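Side-chain contacts in metallo-beta-lactamase family protein (Thermus thermophilus, PDB 2ZO4), which binds two zinc ions in a metallo-beta-lactamase fold and is probably a hydrolase: residues A[303-308]-A[312-317]; A[159-164]-A[181-186]; A[100-105]-A[132-137]. All coordinates share one frame; numbering follows the deposited sequence.

The three contacts follow one another along the chain; none nests in or crosses another. Interaction 3 comes first and closes a loop of 26 residues, part of it not modelled, between helix 99-104 and helix 133-138. It is the one near the zinc site. Interaction 2 follows in the same metallo-beta-lactamase region. It closes a 16-residue excursion through strand 176-180 and ties strand 161-167 to the turn before strand 185-189. Interaction 1 is last, a tight hairpin at the C terminus with three residues between its segments. Its centre lies about 45 Å from that of interaction 2, on the opposite side of the chain's centre, and about 31 Å from that of interaction 3.

Interaction 1 (A[303-308]-A[312-317])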
loop_
_atom_site.group_PDB
_atom_site.type_symbol
_atom_site.label_atom_id
_atom_site.label_comp_id
_atom_site.label_asym_id
_atom_site.label_seq_id
_atom_site.Cartn_x
_atom_site.Cartn_y
_atom_site.Cartn_z
ATOM N N GLY A 303 -4.514 -8.114 24.898
ATOM C CA GLY A 303 -5.336 -8.177 26.107
ATOM C C GLY A 303 -5.552 -6.837 26.790
ATOM O O GLY A 303 -6.277 -6.754 27.780
ATOM N N ALA A 304 -4.930 -5.785 26.257
ATOM C CA ALA A 304 -5.004 -4.444 26.842
ATOM C C ALA A 304 -6.403 -3.838 26.755
ATOM O O ALA A 304 -6.789 -3.038 27.608
ATOM C CB ALA A 304 -3.980 -3.521 26.186
ATOM N N VAL A 305 -7.152 -4.209 25.718
ATOM C CA VAL A 305 -8.544 -3.786 25.594
ATOM C C VAL A 305 -9.467 -4.984 25.394
ATOM O O VAL A 305 -9.025 -6.062 24.990
ATOM C CB VAL A 305 -8.774 -2.744 24.447
ATOM C CG1 VAL A 305 -7.838 -1.538 24.588
ATOM C CG2 VAL A 305 -8.654 -3.386 23.071
ATOM N N GLY A 306 -10.748 -4.783 25.693
ATOM C CA GLY A 306 -11.778 -5.770 25.410
ATOM C C GLY A 306 -12.879 -5.097 24.624
ATOM O O GLY A 306 -12.799 -3.896 24.342
ATOM N N ARG A 307 -13.908 -5.866 24.271
ATOM C CA ARG A 307 -15.056 -5.333 23.541
ATOM C C ARG A 307 -16.351 -6.080 23.879
ATOM O O ARG A 307 -16.340 -7.288 24.116
ATOM C CB ARG A 307 -14.800 -5.324 22.021
ATOM C CG ARG A 307 -14.777 -6.692 21.355
ATOM C CD ARG A 307 -14.462 -6.602 19.867
ATOM N NE ARG A 307 -14.530 -7.923 19.240
ATOM C CZ ARG A 307 -14.399 -8.162 17.938
ATOM N NH1 ARG A 307 -14.184 -7.169 17.079
ATOM N NH2 ARG A 307 -14.483 -9.407 17.492
ATOM N N GLY A 308 -17.453 -5.337 23.920
ATOM C CA GLY A 308 -18.784 -5.913 24.065
ATOM C C GLY A 308 -19.422 -5.989 22.693
ATOM O O GLY A 308 -18.789 -5.650 21.692
ATOM N N TYR A 312 -19.998 -3.422 18.344
ATOM C CA TYR A 312 -18.757 -3.430 19.109
ATOM C C TYR A 312 -18.464 -2.093 19.781
ATOM O O TYR A 312 -18.429 -1.048 19.129
ATOM C CB TYR A 312 -17.570 -3.847 18.232
ATOM C CG TYR A 312 -17.708 -5.210 17.582
ATOM C CD1 TYR A 312 -17.813 -5.327 16.201
ATOM C CD2 TYR A 312 -17.734 -6.379 18.349
ATOM C CE1 TYR A 312 -17.934 -6.567 15.592
ATOM C CE2 TYR A 312 -17.859 -7.628 17.747
ATOM C CZ TYR A 312 -17.957 -7.709 16.367
ATOM O OH TYR A 312 -18.081 -8.926 15.752
ATOM N N ARG A 313 -18.271 -2.148 21.094
ATOM C CA ARG A 313 -17.806 -1.013 21.877
ATOM C C ARG A 313 -16.573 -1.495 22.631
ATOM O O ARG A 313 -16.634 -2.488 23.358
ATOM C CB ARG A 313 -18.893 -0.517 22.850
ATOM C CG ARG A 313 -20.187 -0.052 22.174
ATOM C CD ARG A 313 -21.097 0.749 23.125
ATOM N NE ARG A 313 -20.537 2.061 23.468
ATOM C CZ ARG A 313 -20.738 3.181 22.774
ATOM N NH1 ARG A 313 -21.491 3.175 21.680
ATOM N NH2 ARG A 313 -20.174 4.315 23.173
ATOM N N TYR A 314 -15.451 -0.814 22.421
ATOM C CA TYR A 314 -14.180 -1.192 23.037
ATOM C C TYR A 314 -13.961 -0.459 24.360
ATOM O O TYR A 314 -14.392 0.682 24.525
ATOM C CB TYR A 314 -13.014 -0.916 22.078
ATOM C CG TYR A 314 -12.931 -1.855 20.888
ATOM C CD1 TYR A 314 -11.980 -2.873 20.850
ATOM C CD2 TYR A 314 -13.798 -1.718 19.798
ATOM C CE1 TYR A 314 -11.890 -3.739 19.762
ATOM C CE2 TYR A 314 -13.725 -2.583 18.704
ATOM C CZ TYR A 314 -12.762 -3.589 18.693
ATOM O OH TYR A 314 -12.671 -4.447 17.619
ATOM N N PHE A 315 -13.291 -1.119 25.300
ATOM C CA PHE A 315 -12.968 -0.514 26.593
ATOM C C PHE A 315 -11.548 -0.865 27.023
ATOM O O PHE A 315 -11.014 -1.907 26.642
ATOM C CB PHE A 315 -13.972 -0.950 27.668
ATOM C CG PHE A 315 -14.132 -2.440 27.780
ATOM C CD1 PHE A 315 -15.146 -3.097 27.089
ATOM C CD2 PHE A 315 -13.266 -3.191 28.569
ATOM C CE1 PHE A 315 -15.293 -4.484 27.186
ATOM C CE2 PHE A 315 -13.405 -4.575 28.670
ATOM C CZ PHE A 315 -14.417 -5.221 27.975
ATOM N N ARG A 316 -10.945 0.013 27.817
ATOM C CA ARG A 316 -9.615 -0.216 28.362
ATOM C C ARG A 316 -9.739 -0.990 29.670
ATOM O O ARG A 316 -10.491 -0.589 30.563
ATOM C CB ARG A 316 -8.918 1.122 28.624
ATOM C CG ARG A 316 -7.409 1.028 28.780
ATOM C CD ARG A 316 -6.829 2.169 29.627
ATOM N NE ARG A 316 -7.401 3.481 29.313
ATOM C CZ ARG A 316 -7.940 4.305 30.210
ATOM N NH1 ARG A 316 -7.976 3.976 31.494
ATOM N NH2 ARG A 316 -8.433 5.475 29.822
ATOM N N ARG A 317 -9.008 -2.097 29.776
ATOM C CA ARG A 317 -8.958 -2.875 31.014
ATOM C C ARG A 317 -8.134 -2.130 32.062
ATOM O O ARG A 317 -7.098 -1.542 31.727
ATOM C CB ARG A 317 -8.333 -4.248 30.773
ATOM C CG ARG A 317 -9.063 -5.119 29.775
ATOM C CD ARG A 317 -8.656 -6.573 29.934
ATOM N NE ARG A 317 -9.061 -7.382 28.786
ATOM C CZ ARG A 317 -10.286 -7.864 28.591
ATOM N NH1 ARG A 317 -11.257 -7.624 29.467
ATOM N NH2 ARG A 317 -10.541 -8.594 27.514
HETATM O O HOH W 1 -5.191 -1.883 29.419
HETATM O O HOH W 2 -8.842 -8.957 25.174
#
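Arg307 packs against two tyrosines of segment 312-317. Its guanidinium rests flat on the ring of Tyr312, with centres 4.0 Å apart and planes only 11° from parallel. This is a stacked cation-pi pair, and Arg307 CZ comes within 3.5 Å of Tyr312 CE2. The same arginine packs its stem against Tyr314. Arg307 CB sits over the middle of that ring, 4.0 Å from its centroid, as a CH-pi contact. Farther out, Arg307 NH1 donates to Tyr314 OH at 3.2 Å, from a guanidinium turned 59° to the ring. Arg307 CG stands between the backbone N and the carbonyl carbon (chi1 71°), and the chain then runs straight to NE. This carries the charged end alongside both rings. Tyr314 OH also bonds to Glu297 of helix 286-301, so the hydroxyl has one partner across the hairpin and one on that helix. Val305 CG2 meets the edge of the Tyr314 ring.

The other face of the hairpin centres on Gly306. With no side chain there, the Phe315 ring covers the glycine backbone, its centroid 4.0 Å from Gly306 CA. The Arg317 guanidinium also has Gly306 CA over one face, 3.7 Å from Arg317 NH2. Arg317 NE makes a weak bond to the carbonyl O of Gly303, where a Schellman motif ends helix 286-301. A water joins Arg317 NH2 to Val305 O. Between the strands, Gly306 and Phe315 form a hydrogen-bonded pair through both N-H...O bonds, each 3.0 Å long. Arg317 N adds a bond to Ala304 O. Strands 305-308 and 313-316 thus form an antiparallel beta hairpin directly after a helix, consistent with the wing of a winged-helix domain.

Interaction 2 (A[159-164]-A[181-186]); sequences AGKRLR and EEEGVL
Arg164 turns the edge of its guanidinium to the carboxylate of Glu181 and grips it side-on with two nitrogens. Arg164 NE donates to Glu181 OE2 at 3.0 Å, and Arg164 NH2 donates to Glu181 OE1 at 3.1 Å. Both oxygens lie near the guanidinium plane, but the carboxylate is turned 54° to it. NH2 meets OE1 on its syn side, somewhat out of plane, while NE meets OE2 from above the carboxylate plane. Two bends in Arg164 (chi2 74°, chi3 64°) fold the chain so that NE and NH2 face Glu181, whose extended chain brings its carboxylate to them. The third nitrogen, Arg164 NH1, bonds to Gly153 O, which further fixes the arginine.

Water does much of the remaining work. One molecule accepts from Glu181 N at 3.0 Å and lies 2.6 Å from Arg162 O. Another accepts from Arg162 N and donates to Glu183 OE2 at 2.7 Å. Lys161 NZ reaches instead to Pro6 O. The salt bridge lies at the surface, where strand 161-167 passes the turn that links strands 176-180 and 185-189. Strand 176-180 separates the other two in the sheet, and Gly184 and Val185 form a G1 beta bulge against its Leu180.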
loop_
_atom_site.group_PDB
_atom_site.type_symbol
_atom_site.label_atom_id
_atom_site.label_comp_id
_atom_site.label_asym_id
_atom_site.label_seq_id
_atom_site.Cartn_x
_atom_site.Cartn_y
_atom_site.Cartn_z
ATOM N N ALA A 159 15.218 -5.078 -16.743
ATOM C CA ALA A 159 15.829 -3.933 -17.429
ATOM C C ALA A 159 17.295 -3.711 -17.048
ATOM O O ALA A 159 17.724 -2.582 -16.811
ATOM C CB ALA A 159 15.000 -2.662 -17.192
ATOM N N GLY A 160 18.057 -4.800 -16.975
ATOM C CA GLY A 160 19.483 -4.721 -16.657
ATOM C C GLY A 160 19.788 -4.631 -15.172
ATOM O O GLY A 160 20.950 -4.698 -14.766
ATOM N N LYS A 161 18.745 -4.481 -14.360
ATOM C CA LYS A 161 18.901 -4.435 -12.910
ATOM C C LYS A 161 18.411 -5.716 -12.232
ATOM O O LYS A 161 17.634 -6.482 -12.809
ATOM C CB LYS A 161 18.217 -3.189 -12.334
ATOM C CG LYS A 161 19.015 -1.910 -12.588
ATOM C CD LYS A 161 18.179 -0.661 -12.412
ATOM C CE LYS A 161 19.024 0.600 -12.601
ATOM N NZ LYS A 161 19.584 0.726 -13.979
ATOM N N ARG A 162 18.899 -5.953 -11.017
ATOM C CA ARG A 162 18.496 -7.114 -10.235
ATOM C C ARG A 162 17.762 -6.662 -8.978
ATOM O O ARG A 162 18.325 -5.968 -8.127
ATOM C CB ARG A 162 19.703 -7.985 -9.890
ATOM C CG ARG A 162 19.323 -9.380 -9.406
ATOM C CD ARG A 162 20.490 -10.355 -9.512
ATOM N NE ARG A 162 20.229 -11.560 -8.725
ATOM C CZ ARG A 162 19.884 -12.744 -9.225
ATOM N NH1 ARG A 162 19.770 -12.918 -10.533
ATOM N NH2 ARG A 162 19.664 -13.765 -8.405
ATOM N N LEU A 163 16.499 -7.061 -8.884
ATOM C CA LEU A 163 15.598 -6.598 -7.836
ATOM C C LEU A 163 15.221 -7.739 -6.901
ATOM O O LEU A 163 14.778 -8.792 -7.355
ATOM C CB LEU A 163 14.326 -6.015 -8.463
ATOM C CG LEU A 163 14.374 -4.626 -9.108
ATOM C CD1 LEU A 163 15.210 -4.596 -10.382
ATOM C CD2 LEU A 163 12.966 -4.154 -9.397
ATOM N N ARG A 164 15.389 -7.525 -5.601
ATOM C CA ARG A 164 14.981 -8.506 -4.606
ATOM C C ARG A 164 13.578 -8.178 -4.115
ATOM O O ARG A 164 13.316 -7.056 -3.673
ATOM C CB ARG A 164 15.961 -8.526 -3.427
ATOM C CG ARG A 164 15.671 -9.601 -2.373
ATOM C CD ARG A 164 16.052 -11.002 -2.855
ATOM N NE ARG A 164 17.495 -11.115 -3.074
ATOM C CZ ARG A 164 18.107 -12.167 -3.617
ATOM N NH1 ARG A 164 17.411 -13.228 -4.009
ATOM N NH2 ARG A 164 19.426 -12.151 -3.769
ATOM N N GLU A 181 19.957 -4.653 -4.527
ATOM C CA GLU A 181 20.896 -4.997 -3.464
ATOM C C GLU A 181 22.293 -4.413 -3.653
ATOM O O GLU A 181 22.890 -3.917 -2.694
ATOM C CB GLU A 181 20.971 -6.518 -3.283
ATOM C CG GLU A 181 19.688 -7.127 -2.725
ATOM C CD GLU A 181 19.771 -8.631 -2.516
ATOM O OE1 GLU A 181 20.484 -9.320 -3.280
ATOM O OE2 GLU A 181 19.103 -9.121 -1.585
ATOM N N GLU A 182 22.810 -4.464 -4.878
ATOM C CA GLU A 182 24.146 -3.937 -5.142
ATOM C C GLU A 182 24.193 -2.423 -4.920
ATOM O O GLU A 182 25.096 -1.913 -4.253
ATOM C CB GLU A 182 24.624 -4.301 -6.550
ATOM C CG GLU A 182 26.084 -3.917 -6.804
ATOM C CD GLU A 182 26.624 -4.439 -8.123
ATOM O OE1 GLU A 182 25.847 -4.534 -9.100
ATOM O OE2 GLU A 182 27.837 -4.750 -8.180
ATOM N N GLU A 183 23.194 -1.726 -5.453
ATOM C CA GLU A 183 23.106 -0.273 -5.366
ATOM C C GLU A 183 22.637 0.197 -3.985
ATOM O O GLU A 183 22.900 1.336 -3.582
ATOM C CB GLU A 183 22.168 0.267 -6.454
ATOM C CG GLU A 183 22.597 -0.052 -7.892
ATOM C CD GLU A 183 22.052 -1.379 -8.427
ATOM O OE1 GLU A 183 21.692 -2.267 -7.630
ATOM O OE2 GLU A 183 21.985 -1.536 -9.665
ATOM N N GLY A 184 21.940 -0.683 -3.265
ATOM C CA GLY A 184 21.409 -0.359 -1.942
ATOM C C GLY A 184 20.211 0.562 -2.046
ATOM O O GLY A 184 19.907 1.309 -1.118
ATOM N N VAL A 185 19.539 0.507 -3.193
ATOM C CA VAL A 185 18.391 1.361 -3.475
ATOM C C VAL A 185 17.113 0.555 -3.255
ATOM O O VAL A 185 16.923 -0.507 -3.865
ATOM C CB VAL A 185 18.450 1.936 -4.916
ATOM C CG1 VAL A 185 17.120 2.592 -5.302
ATOM C CG2 VAL A 185 19.603 2.937 -5.046
ATOM N N LEU A 186 16.262 1.060 -2.362
ATOM C CA LEU A 186 15.006 0.407 -2.017
ATOM C C LEU A 186 13.831 1.128 -2.651
ATOM O O LEU A 186 13.633 2.325 -2.429
ATOM C CB LEU A 186 14.819 0.364 -0.495
ATOM C CG LEU A 186 13.503 -0.206 0.063
ATOM C CD1 LEU A 186 13.319 -1.678 -0.307
ATOM C CD2 LEU A 186 13.427 -0.025 1.575
HETATM O O HOH W 3 21.248 -5.310 -7.289
HETATM O O HOH W 4 18.837 -7.092 -5.842
HETATM O O HOH W 5 21.388 -4.087 -10.319
#

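Interaction 3 (A[100-105]-A[132-137])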
loop_
_atom_site.group_PDB
_atom_site.type_symbol
_atom_site.label_atom_id
_atom_site.label_comp_id
_atom_site.label_asym_id
_atom_site.label_seq_id
_atom_site.Cartn_x
_atom_site.Cartn_y
_atom_site.Cartn_z
ATOM N N HIS A 100 -6.507 -8.265 -4.380
ATOM C CA HIS A 100 -6.723 -8.575 -5.797
ATOM C C HIS A 100 -8.134 -9.116 -6.048
ATOM O O HIS A 100 -8.812 -8.662 -6.967
ATOM C CB HIS A 100 -5.662 -9.549 -6.323
ATOM C CG HIS A 100 -5.862 -9.956 -7.752
ATOM N ND1 HIS A 100 -5.917 -9.046 -8.788
ATOM C CD2 HIS A 100 -6.007 -11.178 -8.318
ATOM C CE1 HIS A 100 -6.096 -9.689 -9.928
ATOM N NE2 HIS A 100 -6.155 -10.983 -9.671
ATOM N N ARG A 101 -8.564 -10.076 -5.226
ATOM C CA ARG A 101 -9.929 -10.612 -5.290
ATOM C C ARG A 101 -10.984 -9.523 -5.088
ATOM O O ARG A 101 -12.020 -9.522 -5.758
ATOM C CB ARG A 101 -10.130 -11.733 -4.267
ATOM C CG ARG A 101 -11.439 -12.495 -4.460
ATOM C CD ARG A 101 -11.613 -13.634 -3.479
ATOM N NE ARG A 101 -12.836 -14.380 -3.785
ATOM C CZ ARG A 101 -13.536 -15.093 -2.907
ATOM N NH1 ARG A 101 -13.154 -15.172 -1.638
ATOM N NH2 ARG A 101 -14.634 -15.729 -3.303
ATOM N N PHE A 102 -10.710 -8.599 -4.169
ATOM C CA PHE A 102 -11.591 -7.457 -3.912
ATOM C C PHE A 102 -11.934 -6.694 -5.198
ATOM O O PHE A 102 -13.092 -6.314 -5.411
ATOM C CB PHE A 102 -10.958 -6.529 -2.868
ATOM C CG PHE A 102 -11.765 -5.295 -2.572
ATOM C CD1 PHE A 102 -12.782 -5.324 -1.622
ATOM C CD2 PHE A 102 -11.502 -4.102 -3.238
ATOM C CE1 PHE A 102 -13.528 -4.188 -1.346
ATOM C CE2 PHE A 102 -12.243 -2.960 -2.970
ATOM C CZ PHE A 102 -13.257 -3.004 -2.019
ATOM N N TRP A 103 -10.934 -6.484 -6.052
ATOM C CA TRP A 103 -11.137 -5.785 -7.325
ATOM C C TRP A 103 -11.771 -6.677 -8.392
ATOM O O TRP A 103 -12.662 -6.239 -9.120
ATOM C CB TRP A 103 -9.825 -5.188 -7.852
ATOM C CG TRP A 103 -9.209 -4.139 -6.959
ATOM C CD1 TRP A 103 -7.967 -4.174 -6.388
ATOM C CD2 TRP A 103 -9.807 -2.906 -6.536
ATOM N NE1 TRP A 103 -7.754 -3.042 -5.641
ATOM C CE2 TRP A 103 -8.868 -2.249 -5.710
ATOM C CE3 TRP A 103 -11.045 -2.292 -6.773
ATOM C CZ2 TRP A 103 -9.127 -1.010 -5.120
ATOM C CZ3 TRP A 103 -11.302 -1.059 -6.183
ATOM C CH2 TRP A 103 -10.346 -0.433 -5.366
ATOM N N ARG A 104 -11.301 -7.920 -8.485
ATOM C CA ARG A 104 -11.772 -8.865 -9.506
ATOM C C ARG A 104 -13.206 -9.339 -9.270
ATOM O O ARG A 104 -13.971 -9.526 -10.222
ATOM C CB ARG A 104 -10.837 -10.077 -9.602
ATOM C CG ARG A 104 -9.503 -9.814 -10.315
ATOM C CD ARG A 104 -9.687 -9.393 -11.779
ATOM N NE ARG A 104 -9.977 -10.494 -12.699
ATOM C CZ ARG A 104 -9.551 -11.744 -12.548
ATOM N NH2 ARG A 104 -9.874 -12.664 -13.447
ATOM N N GLU A 105 -13.556 -9.537 -8.000
ATOM C CA GLU A 105 -14.875 -10.035 -7.617
ATOM C C GLU A 105 -15.544 -9.049 -6.662
ATOM O O GLU A 105 -15.455 -9.211 -5.441
ATOM C CB GLU A 105 -14.759 -11.406 -6.955
ATOM C CG GLU A 105 -14.121 -12.483 -7.812
ATOM C CD GLU A 105 -13.914 -13.775 -7.050
ATOM O OE1 GLU A 105 -14.731 -14.076 -6.152
ATOM O OE2 GLU A 105 -12.936 -14.492 -7.352
ATOM N N GLU A 132 -21.393 5.438 -3.582
ATOM C CA GLU A 132 -20.181 5.168 -2.817
ATOM C C GLU A 132 -18.937 5.723 -3.501
ATOM O O GLU A 132 -18.853 5.762 -4.733
ATOM C CB GLU A 132 -20.010 3.663 -2.576
ATOM C CG GLU A 132 -20.551 3.167 -1.230
ATOM C CD GLU A 132 -19.794 3.730 -0.032
ATOM O OE1 GLU A 132 -20.441 3.985 1.005
ATOM O OE2 GLU A 132 -18.561 3.927 -0.121
ATOM N N THR A 133 -17.978 6.154 -2.686
ATOM C CA THR A 133 -16.659 6.560 -3.167
ATOM C C THR A 133 -15.891 5.346 -3.692
ATOM O O THR A 133 -15.022 5.478 -4.556
ATOM C CB THR A 133 -15.832 7.228 -2.052
ATOM O OG1 THR A 133 -15.762 6.351 -0.920
ATOM C CG2 THR A 133 -16.465 8.546 -1.620
ATOM N N VAL A 134 -16.222 4.172 -3.154
ATOM C CA VAL A 134 -15.646 2.897 -3.585
ATOM C C VAL A 134 -16.069 2.567 -5.019
ATOM O O VAL A 134 -15.254 2.104 -5.816
ATOM C CB VAL A 134 -16.017 1.740 -2.610
ATOM C CG1 VAL A 134 -15.539 0.385 -3.140
ATOM C CG2 VAL A 134 -15.426 2.002 -1.225
ATOM N N GLU A 135 -17.338 2.820 -5.342
ATOM C CA GLU A 135 -17.842 2.638 -6.706
ATOM C C GLU A 135 -17.094 3.542 -7.683
ATOM O O GLU A 135 -16.725 3.109 -8.778
ATOM C CB GLU A 135 -19.349 2.904 -6.778
ATOM N N LYS A 136 -16.865 4.790 -7.273
ATOM C CA LYS A 136 -16.110 5.754 -8.075
ATOM C C LYS A 136 -14.663 5.298 -8.278
ATOM O O LYS A 136 -14.099 5.473 -9.356
ATOM C CB LYS A 136 -16.147 7.142 -7.432
ATOM N N THR A 137 -14.078 4.717 -7.234
ATOM C CA THR A 137 -12.741 4.134 -7.290
ATOM C C THR A 137 -12.681 2.927 -8.235
ATOM O O THR A 137 -11.809 2.868 -9.102
ATOM C CB THR A 137 -12.249 3.745 -5.878
ATOM O OG1 THR A 137 -12.147 4.925 -5.071
ATOM C CG2 THR A 137 -10.891 3.053 -5.932
#
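Thr133 O is gripped twice by Thr137, the residue whose methyl meets Trp103 across the contact. Thr137 N donates to it at 2.9 Å, as the regular helix bond. Thr137 OG1 donates at 3.0 Å, from the opposite face of the carbonyl plane. Thr137 OG1 also bonds to Tyr17 OH. These bonds hold OG1 beside the backbone N (chi1 -63°), which leaves CG2 trans to that N and facing the other helix. There Thr137 CG2 touches the far rim of the indole, 3.6 Å from Trp103 CH2 and a little farther from Trp103 CZ3. The two side chains approach at a slant. A second, looser touch joins Phe102 CZ to Val134 CG1 at 4.2 Å.

The two aromatic residues support each other. Phe102 CD2 stands 3.8 Å above the indole plane, over its centre, so the phenyl edge looks onto the Trp103 face. Tyr76 also stacks on Trp103, whose NE1 bonds to His71 O. The indole is thus held from outside the contact, close to the metal site. Its side chain is about 6 Å from that of His72, a zinc ligand, and about 10 Å from a bound zinc ion. Arg138, one residue beyond segment 132-137, adds a hydrogen bond to Phe102 O and a cation-pi contact with the Phe102 ring. Segments 100-105 and 132-137 themselves meet through apolar touches, while the bonds of Thr137 OG1 to Thr133 O and Tyr17 OH, and of Trp103 NE1 to His71 O, probably help to set how the side chains face each other.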